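Local coordinates for malic enzyme (PDB 3NV9), which probably catalyses the oxidative decarboxylation of malate to pyruvate, with NAD or NADP as electron acceptor, at residues V155-D169 and V181-D194. Numbering follows the deposited sequence.
Sequences VQRIQHTFGAINLED and VLRESCDIPVWHDD. With SO4 (sulfate ion), chain C.
V155 sets CG1 against L182 CD1 (3.5 Å), packing helix 148-158 on helix 174-185, the crossover helix of a beta-alpha-beta unit whose parallel strands are 164-167 and 190-192. At the next residue, the extended side chain of Q156 lays CG beside L182 CD2 and gives an NE2 hydrogen to S185 OG at 2.8 Å. Q159 is pinned at both amide atoms: NE2 donates to Q156 O, which lies in the Q159 amide plane and is met on a lone pair, while OE1 takes the hydrogen of D187 N almost head-on (2.9 Å, 172° at the hydrogen), just beyond the end of helix 174-185. I188, its CG1 held between backbone N and carbonyl carbon (chi1 60°), directs CD1 to F162 CB and I165 CG1. The strands then pair: I165 N to P189 O, a weak W191 N to I165 O, L167 N to W191 O and D193 N to L167 O. On the V190 face, I165 and L167 lean on the two valine methyls. Strand 92-97 flanks 164-167 across from 190-192. Water 1 donates to E168 OE2 and D194 OD1. Finally, D169 N meets D194 OD2 on its syn side at 2.9 Å, 30° out of the carboxylate plane.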
ATOM      1  N   VAL A 155       1.959  11.714   8.344  1.00 24.14           N
ATOM      2  CA  VAL A 155       0.604  11.241   8.213  1.00 23.56           C
ATOM      3  C   VAL A 155      -0.275  12.283   7.536  1.00 24.90           C
ATOM      4  O   VAL A 155      -1.088  11.926   6.659  1.00 23.97           O
ATOM      5  CB  VAL A 155       0.059  10.785   9.600  1.00 22.98           C
ATOM      6  CG1 VAL A 155      -1.434  10.422   9.534  1.00 21.45           C
ATOM      7  CG2 VAL A 155       0.846   9.628  10.072  1.00 20.27           C
ATOM      8  N   GLN A 156      -0.096  13.560   7.930  1.00 25.67           N
ATOM      9  CA  GLN A 156      -0.764  14.700   7.267  1.00 26.87           C
ATOM     10  C   GLN A 156      -0.519  14.777   5.753  1.00 27.13           C
ATOM     11  O   GLN A 156      -1.411  15.151   4.980  1.00 26.69           O
ATOM     12  CB  GLN A 156      -0.414  16.039   7.958  1.00 27.63           C
ATOM     13  CG  GLN A 156      -1.188  16.250   9.308  1.00 29.96           C
ATOM     14  CD  GLN A 156      -0.668  17.420  10.186  1.00 36.32           C
ATOM     15  OE1 GLN A 156       0.278  18.146   9.820  1.00 39.15           O
ATOM     16  NE2 GLN A 156      -1.281  17.592  11.352  1.00 34.24           N
ATOM     17  N   ARG A 157       0.671  14.375   5.317  1.00 26.77           N
ATOM     18  CA  ARG A 157       0.962  14.364   3.888  1.00 26.03           C
ATOM     19  C   ARG A 157       0.336  13.162   3.162  1.00 26.11           C
ATOM     20  O   ARG A 157      -0.122  13.299   2.012  1.00 25.76           O
ATOM     21  CB  ARG A 157       2.460  14.422   3.658  1.00 26.45           C
ATOM     22  CG  ARG A 157       3.106  15.765   4.073  1.00 26.96           C
ATOM     23  CD  ARG A 157       4.531  15.913   3.515  1.00 30.55           C
ATOM     24  NE  ARG A 157       5.212  17.051   4.148  1.00 32.44           N
ATOM     25  CZ  ARG A 157       5.002  18.343   3.844  1.00 33.48           C
ATOM     26  NH1 ARG A 157       4.144  18.679   2.878  1.00 30.64           N
ATOM     27  NH2 ARG A 157       5.640  19.304   4.519  1.00 28.72           N
ATOM     28  N   ILE A 158       0.275  12.010   3.853  1.00 24.79           N
ATOM     29  CA  ILE A 158      -0.117  10.741   3.226  1.00 23.32           C
ATOM     30  C   ILE A 158      -1.603  10.462   3.334  1.00 23.19           C
ATOM     31  O   ILE A 158      -2.127   9.661   2.586  1.00 22.55           O
ATOM     32  CB  ILE A 158       0.662   9.540   3.795  1.00 22.84           C
ATOM     33  CG1 ILE A 158       0.822   8.428   2.741  1.00 19.60           C
ATOM     34  CG2 ILE A 158       0.029   9.038   5.122  1.00 20.37           C
ATOM     35  CD1 ILE A 158       1.745   7.237   3.281  1.00 20.17           C
ATOM     36  N   GLN A 159      -2.270  11.180   4.235  1.00 24.65           N
ATOM     37  CA  GLN A 159      -3.673  10.991   4.527  1.00 25.70           C
ATOM     38  C   GLN A 159      -4.537  10.969   3.284  1.00 25.99           C
ATOM     39  O   GLN A 159      -5.637  10.402   3.301  1.00 26.64           O
ATOM     40  CB  GLN A 159      -4.178  12.122   5.413  1.00 27.25           C
ATOM     41  CG  GLN A 159      -4.560  13.357   4.644  1.00 27.27           C
ATOM     42  CD  GLN A 159      -5.052  14.439   5.576  1.00 30.55           C
ATOM     43  OE1 GLN A 159      -6.189  14.430   5.984  1.00 28.20           O
ATOM     44  NE2 GLN A 159      -4.179  15.366   5.927  1.00 29.29           N
ATOM     45  N   HIS A 160      -4.050  11.613   2.222  1.00 25.65           N
ATOM     46  CA  HIS A 160      -4.792  11.761   0.978  1.00 25.58           C
ATOM     47  C   HIS A 160      -4.937  10.476   0.182  1.00 25.11           C
ATOM     48  O   HIS A 160      -5.769  10.397  -0.735  1.00 24.02           O
ATOM     49  CB  HIS A 160      -4.183  12.877   0.137  1.00 24.87           C
ATOM     50  CG  HIS A 160      -4.249  14.188   0.832  1.00 26.69           C
ATOM     51  ND1 HIS A 160      -3.216  14.660   1.627  1.00 30.41           N
ATOM     52  CD2 HIS A 160      -5.253  15.081   0.943  1.00 26.58           C
ATOM     53  CE1 HIS A 160      -3.590  15.791   2.192  1.00 29.01           C
ATOM     54  NE2 HIS A 160      -4.818  16.069   1.787  1.00 28.79           N
ATOM     55  N   THR A 161      -4.133   9.484   0.569  1.00 25.05           N
ATOM     56  CA  THR A 161      -4.150   8.167  -0.022  1.00 24.59           C
ATOM     57  C   THR A 161      -5.220   7.274   0.634  1.00 23.91           C
ATOM     58  O   THR A 161      -5.669   6.291   0.034  1.00 22.58           O
ATOM     59  CB  THR A 161      -2.717   7.544   0.152  1.00 25.99           C
ATOM     60  OG1 THR A 161      -1.801   8.312  -0.639  1.00 27.65           O
ATOM     61  CG2 THR A 161      -2.632   6.075  -0.291  1.00 22.72           C
ATOM     62  N   PHE A 162      -5.597   7.599   1.876  1.00 22.70           N
ATOM     63  CA  PHE A 162      -6.268   6.615   2.746  1.00 21.84           C
ATOM     64  C   PHE A 162      -7.652   7.039   3.221  1.00 21.64           C
ATOM     65  O   PHE A 162      -7.978   8.240   3.249  1.00 20.29           O
ATOM     66  CB  PHE A 162      -5.399   6.249   3.973  1.00 21.06           C
ATOM     67  CG  PHE A 162      -4.156   5.500   3.631  1.00 21.72           C
ATOM     68  CD1 PHE A 162      -4.198   4.126   3.361  1.00 23.06           C
ATOM     69  CD2 PHE A 162      -2.943   6.150   3.557  1.00 21.62           C
ATOM     70  CE1 PHE A 162      -3.050   3.453   3.035  1.00 24.24           C
ATOM     71  CE2 PHE A 162      -1.780   5.479   3.228  1.00 25.26           C
ATOM     72  CZ  PHE A 162      -1.833   4.121   2.954  1.00 25.77           C
ATOM     73  N   GLY A 163      -8.435   6.028   3.610  1.00 21.60           N
ATOM     74  CA  GLY A 163      -9.779   6.194   4.113  1.00 21.25           C
ATOM     75  C   GLY A 163      -9.721   6.183   5.601  1.00 22.47           C
ATOM     76  O   GLY A 163     -10.655   6.658   6.239  1.00 21.99           O
ATOM     77  N   ALA A 164      -8.657   5.586   6.172  1.00 22.66           N
ATOM     78  CA  ALA A 164      -8.345   5.772   7.583  1.00 22.29           C
ATOM     79  C   ALA A 164      -6.879   5.514   7.881  1.00 23.19           C
ATOM     80  O   ALA A 164      -6.177   4.918   7.059  1.00 24.43           O
ATOM     81  CB  ALA A 164      -9.193   4.861   8.442  1.00 23.07           C
ATOM     82  N   ILE A 165      -6.431   5.919   9.074  1.00 21.19           N
ATOM     83  CA  ILE A 165      -5.104   5.592   9.484  1.00 21.17           C
ATOM     84  C   ILE A 165      -5.118   4.770  10.747  1.00 21.47           C
ATOM     85  O   ILE A 165      -5.781   5.124  11.720  1.00 20.77           O
ATOM     86  CB  ILE A 165      -4.199   6.846   9.796  1.00 21.89           C
ATOM     87  CG1 ILE A 165      -4.029   7.736   8.577  1.00 18.61           C
ATOM     88  CG2 ILE A 165      -2.873   6.379  10.454  1.00 19.90           C
ATOM     89  CD1 ILE A 165      -3.419   7.066   7.426  1.00 19.14           C
ATOM     90  N   ASN A 166      -4.343   3.688  10.728  1.00 21.20           N
ATOM     91  CA  ASN A 166      -4.289   2.789  11.853  1.00 21.30           C
ATOM     92  C   ASN A 166      -2.883   2.815  12.425  1.00 21.46           C
ATOM     93  O   ASN A 166      -2.002   2.044  12.008  1.00 22.05           O
ATOM     94  CB  ASN A 166      -4.758   1.394  11.372  1.00 21.13           C
ATOM     95  CG  ASN A 166      -4.545   0.303  12.401  1.00 21.11           C
ATOM     96  OD1 ASN A 166      -3.529  -0.410  12.331  1.00 21.56           O
ATOM     97  ND2 ASN A 166      -5.489   0.144  13.346  1.00 15.75           N
ATOM     98  N   LEU A 167      -2.661   3.722  13.370  1.00 21.69           N
ATOM     99  CA  LEU A 167      -1.357   3.821  14.065  1.00 21.76           C
ATOM    100  C   LEU A 167      -1.109   2.553  14.867  1.00 21.78           C
ATOM    101  O   LEU A 167      -2.008   2.046  15.525  1.00 22.38           O
ATOM    102  CB  LEU A 167      -1.305   5.050  15.007  1.00 22.27           C
ATOM    103  CG  LEU A 167      -1.661   6.442  14.415  1.00 20.89           C
ATOM    104  CD1 LEU A 167      -2.023   7.447  15.496  1.00 18.70           C
ATOM    105  CD2 LEU A 167      -0.494   6.985  13.542  1.00 21.31           C
ATOM    106  N   GLU A 168       0.113   2.047  14.818  1.00 21.90           N
ATOM    107  CA  GLU A 168       0.503   0.911  15.636  1.00 22.65           C
ATOM    108  C   GLU A 168       1.906   1.127  16.255  1.00 23.53           C
ATOM    109  O   GLU A 168       2.787   1.687  15.582  1.00 21.92           O
ATOM    110  CB  GLU A 168       0.599  -0.340  14.735  1.00 23.26           C
ATOM    111  CG  GLU A 168      -0.700  -0.828  14.077  1.00 23.50           C
ATOM    112  CD  GLU A 168      -1.579  -1.611  15.032  1.00 25.64           C
ATOM    113  OE1 GLU A 168      -2.661  -2.024  14.572  1.00 27.99           O
ATOM    114  OE2 GLU A 168      -1.191  -1.824  16.231  1.00 25.89           O
ATOM    115  N   ASP A 169       2.106   0.593  17.469  1.00 23.51           N
ATOM    116  CA  ASP A 169       3.439   0.230  17.972  1.00 24.80           C
ATOM    117  C   ASP A 169       4.407   1.449  17.948  1.00 24.72           C
ATOM    118  O   ASP A 169       5.539   1.393  17.439  1.00 24.47           O
ATOM    119  CB  ASP A 169       3.983  -0.963  17.171  1.00 25.16           C
ATOM    120  CG  ASP A 169       3.222  -2.271  17.433  1.00 27.48           C
ATOM    121  OD1 ASP A 169       2.183  -2.252  18.111  1.00 30.39           O
ATOM    122  OD2 ASP A 169       3.655  -3.351  16.946  1.00 32.08           O
ATOM    123  N   VAL A 181      -3.149  15.015  18.128  1.00 29.71           N
ATOM    124  CA  VAL A 181      -3.090  16.047  17.060  1.00 28.27           C
ATOM    125  C   VAL A 181      -3.709  15.557  15.784  1.00 28.27           C
ATOM    126  O   VAL A 181      -4.590  16.222  15.225  1.00 29.62           O
ATOM    127  CB  VAL A 181      -1.639  16.456  16.719  1.00 28.23           C
ATOM    128  CG1 VAL A 181      -1.611  17.379  15.527  1.00 27.23           C
ATOM    129  CG2 VAL A 181      -0.978  17.120  17.902  1.00 25.36           C
ATOM    130  N   LEU A 182      -3.247  14.393  15.302  1.00 27.60           N
ATOM    131  CA  LEU A 182      -3.720  13.846  14.002  1.00 26.89           C
ATOM    132  C   LEU A 182      -5.199  13.577  13.948  1.00 26.76           C
ATOM    133  O   LEU A 182      -5.782  13.744  12.921  1.00 26.83           O
ATOM    134  CB  LEU A 182      -3.026  12.528  13.617  1.00 25.92           C
ATOM    135  CG  LEU A 182      -1.590  12.662  13.226  1.00 23.14           C
ATOM    136  CD1 LEU A 182      -1.068  11.296  12.945  1.00 19.75           C
ATOM    137  CD2 LEU A 182      -1.439  13.630  12.029  1.00 21.22           C
ATOM    138  N   ARG A 183      -5.788  13.123  15.046  1.00 27.89           N
ATOM    139  CA  ARG A 183      -7.210  12.858  15.012  1.00 30.38           C
ATOM    140  C   ARG A 183      -8.033  14.137  14.756  1.00 31.35           C
ATOM    141  O   ARG A 183      -9.132  14.073  14.257  1.00 31.49           O
ATOM    142  CB  ARG A 183      -7.646  12.085  16.262  1.00 29.53           C
ATOM    143  CG  ARG A 183      -8.151  12.888  17.398  1.00 31.82           C
ATOM    144  CD  ARG A 183      -8.260  11.969  18.583  1.00 33.68           C
ATOM    145  NE  ARG A 183      -9.411  11.056  18.484  1.00 32.60           N
ATOM    146  CZ  ARG A 183     -10.478  11.111  19.293  1.00 31.45           C
ATOM    147  NH1 ARG A 183     -10.523  12.049  20.242  1.00 26.62           N
ATOM    148  NH2 ARG A 183     -11.489  10.238  19.169  1.00 25.40           N
ATOM    149  N   GLU A 184      -7.460  15.302  15.050  1.00 33.19           N
ATOM    150  CA  GLU A 184      -8.170  16.569  14.890  1.00 33.99           C
ATOM    151  C   GLU A 184      -7.847  17.185  13.574  1.00 34.52           C
ATOM    152  O   GLU A 184      -8.743  17.770  12.923  1.00 35.41           O
ATOM    153  CB  GLU A 184      -7.899  17.518  16.067  1.00 34.06           C
ATOM    154  CG  GLU A 184      -8.431  16.940  17.404  1.00 36.47           C
ATOM    155  CD  GLU A 184      -9.973  16.668  17.403  1.00 41.53           C
ATOM    156  OE1 GLU A 184     -10.725  17.281  16.581  1.00 40.80           O
ATOM    157  OE2 GLU A 184     -10.425  15.835  18.239  1.00 44.79           O
ATOM    158  N   SER A 185      -6.607  17.008  13.117  1.00 34.88           N
ATOM    159  CA  SER A 185      -6.228  17.650  11.861  1.00 35.26           C
ATOM    160  C   SER A 185      -6.551  16.931  10.564  1.00 35.91           C
ATOM    161  O   SER A 185      -6.634  17.600   9.528  1.00 36.08           O
ATOM    162  CB  SER A 185      -4.751  18.093  11.849  1.00 36.20           C
ATOM    163  OG  SER A 185      -3.880  17.077  12.272  1.00 37.44           O
ATOM    164  N   CYS A 186      -6.652  15.592  10.574  1.00 35.03           N
ATOM    165  CA  CYS A 186      -6.792  14.876   9.306  1.00 33.53           C
ATOM    166  C   CYS A 186      -8.258  14.806   8.941  1.00 32.75           C
ATOM    167  O   CYS A 186      -9.095  14.879   9.804  1.00 32.11           O
ATOM    168  CB  CYS A 186      -6.140  13.487   9.390  1.00 33.60           C
ATOM    169  SG  CYS A 186      -4.313  13.570   9.621  1.00 32.96           S
ATOM    170  N   ASP A 187      -8.551  14.697   7.657  1.00 32.25           N
ATOM    171  CA  ASP A 187      -9.908  14.678   7.122  1.00 32.51           C
ATOM    172  C   ASP A 187     -10.489  13.239   7.007  1.00 31.27           C
ATOM    173  O   ASP A 187     -11.618  13.037   6.541  1.00 32.26           O
ATOM    174  CB  ASP A 187      -9.962  15.443   5.787  1.00 32.66           C
ATOM    175  CG  ASP A 187      -9.947  17.015   5.980  1.00 39.47           C
ATOM    176  OD1 ASP A 187     -10.324  17.548   7.077  1.00 41.97           O
ATOM    177  OD2 ASP A 187      -9.550  17.735   5.025  1.00 43.07           O
ATOM    178  N   ILE A 188      -9.680  12.276   7.441  1.00 29.50           N
ATOM    179  CA  ILE A 188     -10.024  10.876   7.680  1.00 27.83           C
ATOM    180  C   ILE A 188      -9.824  10.546   9.177  1.00 26.43           C
ATOM    181  O   ILE A 188      -9.138  11.264   9.894  1.00 25.54           O
ATOM    182  CB  ILE A 188      -9.201   9.878   6.814  1.00 27.44           C
ATOM    183  CG1 ILE A 188      -7.699  10.012   7.105  1.00 29.17           C
ATOM    184  CG2 ILE A 188      -9.522  10.084   5.350  1.00 28.03           C
ATOM    185  CD1 ILE A 188      -6.788   9.079   6.295  1.00 29.63           C
ATOM    186  N   PRO A 189     -10.484   9.486   9.662  1.00 25.13           N
ATOM    187  CA  PRO A 189     -10.269   8.996  11.011  1.00 25.04           C
ATOM    188  C   PRO A 189      -8.856   8.438  11.258  1.00 24.50           C
ATOM    189  O   PRO A 189      -8.360   7.613  10.467  1.00 22.75           O
ATOM    190  CB  PRO A 189     -11.289   7.836  11.136  1.00 24.76           C
ATOM    191  CG  PRO A 189     -11.500   7.391   9.761  1.00 24.58           C
ATOM    192  CD  PRO A 189     -11.494   8.690   8.954  1.00 24.94           C
ATOM    193  N   VAL A 190      -8.260   8.885  12.374  1.00 23.81           N
ATOM    194  CA  VAL A 190      -6.976   8.419  12.858  1.00 24.58           C
ATOM    195  C   VAL A 190      -7.120   7.903  14.280  1.00 24.88           C
ATOM    196  O   VAL A 190      -7.703   8.572  15.140  1.00 25.82           O
ATOM    197  CB  VAL A 190      -5.901   9.567  12.835  1.00 24.92           C
ATOM    198  CG1 VAL A 190      -4.518   9.084  13.368  1.00 23.19           C
ATOM    199  CG2 VAL A 190      -5.776  10.058  11.444  1.00 23.31           C
ATOM    200  N   TRP A 191      -6.590   6.721  14.530  1.00 24.34           N
ATOM    201  CA  TRP A 191      -6.699   6.134  15.852  1.00 24.18           C
ATOM    202  C   TRP A 191      -5.425   5.336  16.070  1.00 23.80           C
ATOM    203  O   TRP A 191      -4.648   5.164  15.149  1.00 23.91           O
ATOM    204  CB  TRP A 191      -7.989   5.297  15.969  1.00 23.66           C
ATOM    205  CG  TRP A 191      -7.880   3.883  15.533  1.00 24.46           C
ATOM    206  CD1 TRP A 191      -7.256   3.420  14.413  1.00 23.02           C
ATOM    207  CD2 TRP A 191      -8.438   2.719  16.198  1.00 23.96           C
ATOM    208  NE1 TRP A 191      -7.384   2.039  14.341  1.00 23.96           N
ATOM    209  CE2 TRP A 191      -8.083   1.592  15.436  1.00 23.81           C
ATOM    210  CE3 TRP A 191      -9.188   2.526  17.373  1.00 26.15           C
ATOM    211  CZ2 TRP A 191      -8.464   0.289  15.806  1.00 23.68           C
ATOM    212  CZ3 TRP A 191      -9.577   1.228  17.735  1.00 20.93           C
ATOM    213  CH2 TRP A 191      -9.210   0.140  16.958  1.00 21.18           C
ATOM    214  N   HIS A 192      -5.213   4.864  17.283  1.00 24.87           N
ATOM    215  CA  HIS A 192      -4.012   4.145  17.632  1.00 25.44           C
ATOM    216  C   HIS A 192      -4.498   2.772  18.194  1.00 24.96           C
ATOM    217  O   HIS A 192      -5.136   2.692  19.234  1.00 25.14           O
ATOM    218  CB  HIS A 192      -3.147   5.032  18.575  1.00 25.80           C
ATOM    219  CG  HIS A 192      -1.929   4.358  19.155  1.00 27.28           C
ATOM    220  ND1 HIS A 192      -1.325   3.256  18.594  1.00 29.97           N
ATOM    221  CD2 HIS A 192      -1.171   4.676  20.225  1.00 27.41           C
ATOM    222  CE1 HIS A 192      -0.281   2.888  19.324  1.00 27.83           C
ATOM    223  NE2 HIS A 192      -0.166   3.740  20.320  1.00 31.10           N
ATOM    224  N   ASP A 193      -4.270   1.707  17.416  1.00 24.53           N
ATOM    225  CA  ASP A 193      -4.816   0.387  17.692  1.00 24.03           C
ATOM    226  C   ASP A 193      -4.441  -0.030  19.110  1.00 24.12           C
ATOM    227  O   ASP A 193      -5.287  -0.505  19.848  1.00 23.65           O
ATOM    228  CB  ASP A 193      -4.250  -0.605  16.662  1.00 24.47           C
ATOM    229  CG  ASP A 193      -4.970  -1.966  16.633  1.00 24.44           C
ATOM    230  OD1 ASP A 193      -6.058  -2.106  17.238  1.00 23.09           O
ATOM    231  OD2 ASP A 193      -4.396  -2.909  16.020  1.00 19.77           O
ATOM    232  N   ASP A 194      -3.180   0.165  19.504  1.00 23.54           N
ATOM    233  CA  ASP A 194      -2.769  -0.155  20.894  1.00 24.54           C
ATOM    234  C   ASP A 194      -3.512   0.618  21.991  1.00 23.21           C
ATOM    235  O   ASP A 194      -3.495   0.193  23.136  1.00 23.35           O
ATOM    236  CB  ASP A 194      -1.289   0.093  21.075  1.00 24.76           C
ATOM    237  CG  ASP A 194      -0.497  -0.683  20.129  1.00 26.29           C
ATOM    238  OD1 ASP A 194      -0.223  -1.871  20.422  1.00 28.44           O
ATOM    239  OD2 ASP A 194      -0.161  -0.107  19.080  1.00 29.04           O
TER
HETATM  240  S   SO4 C 488     -13.868  11.080  22.202  1.00 46.28           S
HETATM  241  O1  SO4 C 488     -14.758  11.869  23.021  1.00 49.20           O
HETATM  242  O2  SO4 C 488     -14.208  11.318  20.802  1.00 47.69           O
HETATM  243  O3  SO4 C 488     -12.493  11.494  22.448  1.00 52.69           O
HETATM  244  O4  SO4 C 488     -13.935   9.705  22.631  1.00 46.61           O
HETATM  245  O   HOH W   1      -1.093  -3.411  18.252  1.00 33.40           O